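Local coordinates for Galactose/lactose metabolism regulatory protein GAL80 (Saccharomyces cerevisiae, PDB 3BTV) that represses the lactose and galactose metabolic genes by binding the activator GAL4 and blocking its transcriptional activation when no inducing sugar is present, at residues B[84-89]-B[113-118]; B[90-95]-B[119-124]. The protein carries 1 engineered substitution. All coordinates share one frame; numbering follows the deposited sequence.

Contact 1: residues B[84-89]-B[113-118]; sequences FASSST and SKNNPN
A helix end and its following turn meet a loop here, where strands 92-95 and 121-125 of the parallel Rossmann sheet begin: 84-89 holds the end of helix 81-86, and 113-118 follows helix 102-112. Backbone packing opens it: the Ala85 carbonyl O receives a nearly straight CA-H...O contact from Ser113 CA at 3.4 Å, while Ala85 CB packs on Leu109 and Phe112. The side chains of Ser86 and Asn115 lie against each other, CB to CB 3.8 Å. Ser86 OG, turned anti to its carbonyl carbon, hydrogen-bonds back to Glu82 O within its own helix. Asn116 touches four residues, Ala85 to Ser88. Its CG stands anti to the backbone N (chi1 -176°), which lays Asn116 OD1 3.3 Å from Ser88 CA and lets ND2 donate to Ile90 O. Asn116 OD1 also accepts from Asn118 N at 2.9 Å, the N-H lying above the carbonyl plane, so both ends of the amide are engaged. Ser88 O and Asn118 OD1, two acceptors 2.8 Å apart, each take a weak hydrogen bond from Arg22 NH2, which probably eases their repulsion. Asn116 thus forms an Asx turn in one of two adjoining helix-to-strand connections of a Rossmann domain.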
ATOM      1  N   PHE B  84      -4.207  24.701  41.833  1.00108.00           N
ATOM      2  CA  PHE B  84      -4.141  23.292  41.446  1.00 95.29           C
ATOM      3  C   PHE B  84      -2.696  22.807  41.315  1.00100.00           C
ATOM      4  O   PHE B  84      -2.293  21.840  41.966  1.00 90.07           O
ATOM      5  CB  PHE B  84      -4.908  23.062  40.134  1.00 88.73           C
ATOM      6  CG  PHE B  84      -4.899  21.629  39.651  1.00 84.63           C
ATOM      7  CD1 PHE B  84      -5.807  20.704  40.154  1.00 78.84           C
ATOM      8  CD2 PHE B  84      -3.997  21.215  38.681  1.00 81.40           C
ATOM      9  CE1 PHE B  84      -5.809  19.393  39.711  1.00 81.76           C
ATOM     10  CE2 PHE B  84      -3.991  19.892  38.221  1.00 79.99           C
ATOM     11  CZ  PHE B  84      -4.899  18.980  38.735  1.00 78.04           C
ATOM     12  N   ALA B  85      -1.916  23.490  40.480  1.00 99.98           N
ATOM     13  CA  ALA B  85      -0.556  23.060  40.158  1.00 97.37           C
ATOM     14  C   ALA B  85       0.411  23.204  41.331  1.00 92.81           C
ATOM     15  O   ALA B  85       1.392  22.462  41.428  1.00 98.26           O
ATOM     16  CB  ALA B  85      -0.032  23.821  38.947  1.00 93.95           C
ATOM     17  N   SER B  86       0.135  24.163  42.210  1.00 86.71           N
ATOM     18  CA  SER B  86       0.999  24.436  43.349  1.00100.90           C
ATOM     19  C   SER B  86       0.784  23.432  44.472  1.00117.48           C
ATOM     20  O   SER B  86       1.719  23.088  45.194  1.00124.48           O
ATOM     21  CB  SER B  86       0.763  25.856  43.866  1.00103.07           C
ATOM     22  OG  SER B  86       1.047  26.812  42.859  1.00117.07           O
ATOM     23  N   SER B  87      -0.454  22.963  44.612  1.00111.13           N
ATOM     24  CA  SER B  87      -0.807  22.035  45.680  1.00107.36           C
ATOM     25  C   SER B  87       0.243  20.946  45.855  1.00100.47           C
ATOM     26  O   SER B  87       0.870  20.516  44.891  1.00 91.04           O
ATOM     27  CB  SER B  87      -2.176  21.401  45.416  1.00 99.85           C
ATOM     28  OG  SER B  87      -2.513  20.468  46.433  1.00102.61           O
ATOM     29  N   SER B  88       0.432  20.506  47.093  1.00101.49           N
ATOM     30  CA  SER B  88       1.380  19.443  47.388  1.00 98.09           C
ATOM     31  C   SER B  88       0.651  18.143  47.694  1.00 96.80           C
ATOM     32  O   SER B  88       1.271  17.142  48.049  1.00101.33           O
ATOM     33  CB  SER B  88       2.278  19.837  48.558  1.00106.21           C
ATOM     34  OG  SER B  88       1.514  20.391  49.616  1.00112.58           O
ATOM     35  N   THR B  89      -0.671  18.162  47.552  1.00102.48           N
ATOM     36  CA  THR B  89      -1.477  16.964  47.750  1.00 93.92           C
ATOM     37  C   THR B  89      -1.468  16.099  46.497  1.00 92.05           C
ATOM     38  O   THR B  89      -2.139  15.070  46.444  1.00107.08           O
ATOM     39  CB  THR B  89      -2.933  17.316  48.101  1.00 98.68           C
ATOM     40  OG1 THR B  89      -3.514  18.076  47.035  1.00 99.70           O
ATOM     41  CG2 THR B  89      -2.990  18.129  49.387  1.00 99.50           C
ATOM     42  N   SER B 113       3.881  24.233  39.004  1.00 85.62           N
ATOM     43  CA  SER B 113       4.229  22.913  39.520  1.00 79.01           C
ATOM     44  C   SER B 113       5.416  22.956  40.473  1.00101.98           C
ATOM     45  O   SER B 113       5.591  22.064  41.306  1.00 93.97           O
ATOM     46  CB  SER B 113       4.562  21.980  38.356  1.00 80.79           C
ATOM     47  OG  SER B 113       5.432  20.941  38.773  1.00109.20           O
ATOM     48  N   LYS B 114       6.237  23.990  40.338  1.00101.01           N
ATOM     49  CA  LYS B 114       7.474  24.072  41.099  1.00106.86           C
ATOM     50  C   LYS B 114       7.220  24.197  42.598  1.00 99.80           C
ATOM     51  O   LYS B 114       8.103  23.908  43.403  1.00104.97           O
ATOM     52  CB  LYS B 114       8.362  25.200  40.565  1.00107.51           C
ATOM     53  CG  LYS B 114       8.723  25.001  39.093  1.00104.34           C
ATOM     54  CD  LYS B 114       9.792  25.967  38.603  1.00116.34           C
ATOM     55  CE  LYS B 114      10.260  25.580  37.200  1.00111.92           C
ATOM     56  NZ  LYS B 114      11.272  26.528  36.653  1.00119.26           N
ATOM     57  N   ASN B 115       6.002  24.593  42.962  1.00109.60           N
ATOM     58  CA  ASN B 115       5.608  24.726  44.366  1.00 98.29           C
ATOM     59  C   ASN B 115       5.138  23.402  44.967  1.00104.61           C
ATOM     60  O   ASN B 115       4.723  23.345  46.128  1.00113.55           O
ATOM     61  CB  ASN B 115       4.504  25.779  44.520  1.00 98.91           C
ATOM     62  CG  ASN B 115       4.883  27.116  43.916  1.00123.81           C
ATOM     63  OD1 ASN B 115       4.023  27.960  43.663  1.00130.87           O
ATOM     64  ND2 ASN B 115       6.176  27.316  43.683  1.00133.36           N
ATOM     65  N   ASN B 116       5.190  22.343  44.166  1.00 92.01           N
ATOM     66  CA  ASN B 116       4.822  21.010  44.628  1.00 90.89           C
ATOM     67  C   ASN B 116       6.019  20.069  44.646  1.00 92.64           C
ATOM     68  O   ASN B 116       6.382  19.499  43.619  1.00100.62           O
ATOM     69  CB  ASN B 116       3.718  20.418  43.752  1.00 99.09           C
ATOM     70  CG  ASN B 116       3.242  19.063  44.248  1.00105.71           C
ATOM     71  OD1 ASN B 116       3.709  18.560  45.271  1.00109.19           O
ATOM     72  ND2 ASN B 116       2.302  18.469  43.522  1.00107.20           N
ATOM     73  N   PRO B 117       6.632  19.900  45.825  1.00105.60           N
ATOM     74  CA  PRO B 117       7.801  19.038  46.032  1.00 94.53           C
ATOM     75  C   PRO B 117       7.476  17.561  45.830  1.00 90.22           C
ATOM     76  O   PRO B 117       8.384  16.742  45.664  1.00 99.56           O
ATOM     77  CB  PRO B 117       8.166  19.293  47.501  1.00 93.07           C
ATOM     78  CG  PRO B 117       7.531  20.603  47.835  1.00 97.70           C
ATOM     79  CD  PRO B 117       6.269  20.636  47.047  1.00100.07           C
ATOM     80  N   ASN B 118       6.190  17.227  45.840  1.00 95.99           N
ATOM     81  CA  ASN B 118       5.768  15.835  45.743  1.00 95.29           C
ATOM     82  C   ASN B 118       5.483  15.370  44.313  1.00 96.20           C
ATOM     83  O   ASN B 118       5.400  14.168  44.053  1.00 94.19           O
ATOM     84  CB  ASN B 118       4.546  15.598  46.631  1.00 95.98           C
ATOM     85  CG  ASN B 118       4.774  16.050  48.061  1.00106.56           C
ATOM     86  OD1 ASN B 118       3.923  16.704  48.663  1.00 98.49           O
ATOM     87  ND2 ASN B 118       5.936  15.713  48.608  1.00101.63           N
TER

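Contact 2: residues B[90-95]-B[119-124]; sequences IDMIVI and LKYLFV
Strands 92-95 and 121-124 run parallel and in register, Met92 beside Tyr121 through Ile95 beside Val124, and their facing backbone groups are paired in succession. Asp91 O starts the series with two donors, both in its carbonyl plane. Lys120 N reaches Asp91 O almost straight, at 2.8 Å. Tyr121 N approaches the same Asp91 O along a more bent path (147°). Ile93 N then gives to Tyr121 O at 2.9 Å. In return, Ile93 O takes Phe123 N nearly along its C=O axis, at 2.7 Å, and Ile95 N gives to Phe123 O in the same way. Met92 and Val94 turn their backbone groups the other way, bonding to Arg22, Gly24 and Val26 of strand 21-26. Polar side-chain ends are met from outside the pair: Asp91 OD1 by a salt bridge to Arg22, Tyr121 OH by His379 ND1.

The Met92, Val94, Tyr121 and Phe123 face lies under helix 363-380, where Met92 touches Ile375. Met92 runs extended until its final torsion bends (chi3 -71°), folding Met92 CE to 3.3 Å from Tyr121 CB, a tight fit. An alanine here would remove this thioether and would probably loosen the packing against Tyr121 and Ile375. On the face carrying Ile93, Ile95 and Leu122, Ile95 CD1 meets Leu122 CD1 at 3.5 Å, and Ile93 CG1 and CD1 both touch Leu119 CD1; helix 102-112 covers Ile93 and Ile95 through Leu109 and Val106. Two adjacent parallel strands joined through that helix form a beta-alpha-beta crossover unit of the Rossmann fold.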
ATOM      1  N   ILE B  90      -0.696  16.520  45.498  1.00 99.40           N
ATOM      2  CA  ILE B  90      -0.696  15.874  44.186  1.00 81.66           C
ATOM      3  C   ILE B  90       0.636  15.216  43.835  1.00 82.22           C
ATOM      4  O   ILE B  90       1.693  15.843  43.914  1.00 93.30           O
ATOM      5  CB  ILE B  90      -1.025  16.877  43.065  1.00 70.23           C
ATOM      6  CG1 ILE B  90      -2.338  17.606  43.354  1.00 82.10           C
ATOM      7  CG2 ILE B  90      -1.091  16.162  41.722  1.00 66.16           C
ATOM      8  CD1 ILE B  90      -2.611  18.759  42.404  1.00 91.61           C
ATOM      9  N   ASP B  91       0.574  13.955  43.420  1.00 81.94           N
ATOM     10  CA  ASP B  91       1.769  13.212  43.023  1.00 98.77           C
ATOM     11  C   ASP B  91       1.844  13.027  41.509  1.00 82.80           C
ATOM     12  O   ASP B  91       2.921  13.094  40.911  1.00 76.75           O
ATOM     13  CB  ASP B  91       1.789  11.844  43.697  1.00107.64           C
ATOM     14  CG  ASP B  91       1.643  11.937  45.198  1.00113.72           C
ATOM     15  OD1 ASP B  91       2.135  12.925  45.785  1.00115.76           O
ATOM     16  OD2 ASP B  91       1.039  11.016  45.788  1.00117.86           O
ATOM     17  N   MET B  92       0.695  12.775  40.897  1.00 78.89           N
ATOM     18  CA  MET B  92       0.624  12.620  39.453  1.00 67.77           C
ATOM     19  C   MET B  92      -0.435  13.528  38.848  1.00 80.44           C
ATOM     20  O   MET B  92      -1.598  13.492  39.252  1.00 79.17           O
ATOM     21  CB  MET B  92       0.330  11.170  39.075  1.00 65.46           C
ATOM     22  CG  MET B  92       0.027  10.992  37.586  1.00 66.78           C
ATOM     23  SD  MET B  92      -0.270   9.281  37.070  1.00 76.13           S
ATOM     24  CE  MET B  92       1.377   8.608  37.212  1.00211.67           C
ATOM     25  N   ILE B  93      -0.033  14.341  37.878  1.00 71.80           N
ATOM     26  CA  ILE B  93      -0.984  15.195  37.176  1.00 69.60           C
ATOM     27  C   ILE B  93      -1.368  14.557  35.847  1.00 58.18           C
ATOM     28  O   ILE B  93      -0.505  14.110  35.091  1.00 72.15           O
ATOM     29  CB  ILE B  93      -0.427  16.616  36.954  1.00 67.76           C
ATOM     30  CG1 ILE B  93      -0.358  17.367  38.289  1.00 78.54           C
ATOM     31  CG2 ILE B  93      -1.288  17.381  35.968  1.00 70.41           C
ATOM     32  CD1 ILE B  93       0.367  18.697  38.216  1.00 83.40           C
ATOM     33  N   VAL B  94      -2.670  14.493  35.588  1.00 67.56           N
ATOM     34  CA  VAL B  94      -3.175  13.966  34.328  1.00 68.25           C
ATOM     35  C   VAL B  94      -3.875  15.075  33.558  1.00 65.72           C
ATOM     36  O   VAL B  94      -4.761  15.739  34.087  1.00 63.22           O
ATOM     37  CB  VAL B  94      -4.176  12.821  34.553  1.00 57.49           C
ATOM     38  CG1 VAL B  94      -4.580  12.210  33.220  1.00 59.63           C
ATOM     39  CG2 VAL B  94      -3.572  11.765  35.453  1.00 66.40           C
ATOM     40  N   ILE B  95      -3.463  15.291  32.315  1.00 62.76           N
ATOM     41  CA  ILE B  95      -4.128  16.262  31.455  1.00 57.21           C
ATOM     42  C   ILE B  95      -4.947  15.523  30.398  1.00 58.96           C
ATOM     43  O   ILE B  95      -4.390  14.878  29.505  1.00 64.45           O
ATOM     44  CB  ILE B  95      -3.129  17.198  30.761  1.00 68.07           C
ATOM     45  CG1 ILE B  95      -2.678  18.301  31.715  1.00 82.24           C
ATOM     46  CG2 ILE B  95      -3.762  17.846  29.551  1.00 83.25           C
ATOM     47  CD1 ILE B  95      -1.669  17.855  32.724  1.00 85.42           C
ATOM     48  N   LEU B 119       5.332  16.314  43.387  1.00 95.26           N
ATOM     49  CA  LEU B 119       5.028  15.956  42.005  1.00 84.18           C
ATOM     50  C   LEU B 119       6.083  15.021  41.432  1.00 82.35           C
ATOM     51  O   LEU B 119       7.273  15.340  41.415  1.00 97.24           O
ATOM     52  CB  LEU B 119       4.890  17.196  41.116  1.00 82.46           C
ATOM     53  CG  LEU B 119       4.311  16.884  39.729  1.00 70.67           C
ATOM     54  CD1 LEU B 119       2.849  16.471  39.828  1.00 70.73           C
ATOM     55  CD2 LEU B 119       4.468  18.057  38.780  1.00 84.36           C
ATOM     56  N   LYS B 120       5.637  13.863  40.961  1.00 78.19           N
ATOM     57  CA  LYS B 120       6.541  12.859  40.415  1.00 88.48           C
ATOM     58  C   LYS B 120       6.193  12.519  38.973  1.00 79.35           C
ATOM     59  O   LYS B 120       7.047  12.071  38.209  1.00 74.77           O
ATOM     60  CB  LYS B 120       6.484  11.584  41.261  1.00 99.13           C
ATOM     61  CG  LYS B 120       6.851  11.782  42.720  1.00108.35           C
ATOM     62  CD  LYS B 120       8.318  12.141  42.883  1.00122.98           C
ATOM     63  CE  LYS B 120       8.678  12.362  44.349  1.00131.92           C
ATOM     64  NZ  LYS B 120       8.035  13.580  44.916  1.00128.69           N
ATOM     65  N   TYR B 121       4.934  12.729  38.603  1.00 76.49           N
ATOM     66  CA  TYR B 121       4.456  12.265  37.313  1.00 62.79           C
ATOM     67  C   TYR B 121       3.602  13.263  36.560  1.00 63.92           C
ATOM     68  O   TYR B 121       2.751  13.937  37.143  1.00 74.11           O
ATOM     69  CB  TYR B 121       3.662  10.972  37.486  1.00 62.59           C
ATOM     70  CG  TYR B 121       4.439   9.856  38.137  1.00 81.72           C
ATOM     71  CD1 TYR B 121       4.213   9.508  39.465  1.00 86.71           C
ATOM     72  CD2 TYR B 121       5.402   9.152  37.428  1.00 91.72           C
ATOM     73  CE1 TYR B 121       4.925   8.484  40.065  1.00 82.77           C
ATOM     74  CE2 TYR B 121       6.119   8.129  38.019  1.00 96.84           C
ATOM     75  CZ  TYR B 121       5.878   7.799  39.337  1.00 98.97           C
ATOM     76  OH  TYR B 121       6.594   6.780  39.922  1.00106.80           O
ATOM     77  N   LEU B 122       3.827  13.333  35.252  1.00 61.62           N
ATOM     78  CA  LEU B 122       2.956  14.091  34.365  1.00 65.91           C
ATOM     79  C   LEU B 122       2.446  13.191  33.249  1.00 60.29           C
ATOM     80  O   LEU B 122       3.228  12.629  32.476  1.00 64.10           O
ATOM     81  CB  LEU B 122       3.671  15.304  33.777  1.00 62.67           C
ATOM     82  CG  LEU B 122       2.831  16.065  32.746  1.00 72.80           C
ATOM     83  CD1 LEU B 122       1.577  16.651  33.408  1.00 63.35           C
ATOM     84  CD2 LEU B 122       3.657  17.160  32.075  1.00 70.90           C
ATOM     85  N   PHE B 123       1.130  13.060  33.171  1.00 61.74           N
ATOM     86  CA  PHE B 123       0.490  12.149  32.233  1.00 52.92           C
ATOM     87  C   PHE B 123      -0.301  12.978  31.225  1.00 61.59           C
ATOM     88  O   PHE B 123      -1.225  13.700  31.605  1.00 64.29           O
ATOM     89  CB  PHE B 123      -0.452  11.233  33.017  1.00 64.54           C
ATOM     90  CG  PHE B 123      -1.016  10.087  32.219  1.00 55.25           C
ATOM     91  CD1 PHE B 123      -1.713   9.071  32.860  1.00 61.80           C
ATOM     92  CD2 PHE B 123      -0.859  10.019  30.851  1.00 69.68           C
ATOM     93  CE1 PHE B 123      -2.240   8.009  32.146  1.00 56.39           C
ATOM     94  CE2 PHE B 123      -1.381   8.954  30.129  1.00 70.13           C
ATOM     95  CZ  PHE B 123      -2.075   7.953  30.774  1.00 56.51           C
ATOM     96  N   VAL B 124       0.068  12.885  29.947  1.00 59.84           N
ATOM     97  CA  VAL B 124      -0.617  13.637  28.891  1.00 48.24           C
ATOM     98  C   VAL B 124      -1.125  12.705  27.812  1.00 52.76           C
ATOM     99  O   VAL B 124      -0.483  11.708  27.496  1.00 63.20           O
ATOM    100  CB  VAL B 124       0.304  14.717  28.256  1.00 58.72           C
ATOM    101  CG1 VAL B 124      -0.456  15.545  27.221  1.00 57.98           C
ATOM    102  CG2 VAL B 124       0.878  15.639  29.342  1.00 54.40           C
TER

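Both contacts join the same two runs of chain, which meet first at a helix end and two connecting loops and then as strands: 84-89 leads into 90-95, and 113-118 into 119-124. Contact 2 is sheet core, nearly all buried, its centre about 17 Å from the chain centre; that of contact 1 lies about 27 Å out, and it is only partly buried. Chemistry changes accordingly, from serine and asparagine side chains with mostly local polar bonds to regular backbone pairing flanked by apolar faces. The junction is direct: the Asn116 amide bridges the two, and Ser113 packs on Leu119. Arg22 serves both, weakly at Ser88 and Asn118 but through a salt bridge at Asp91.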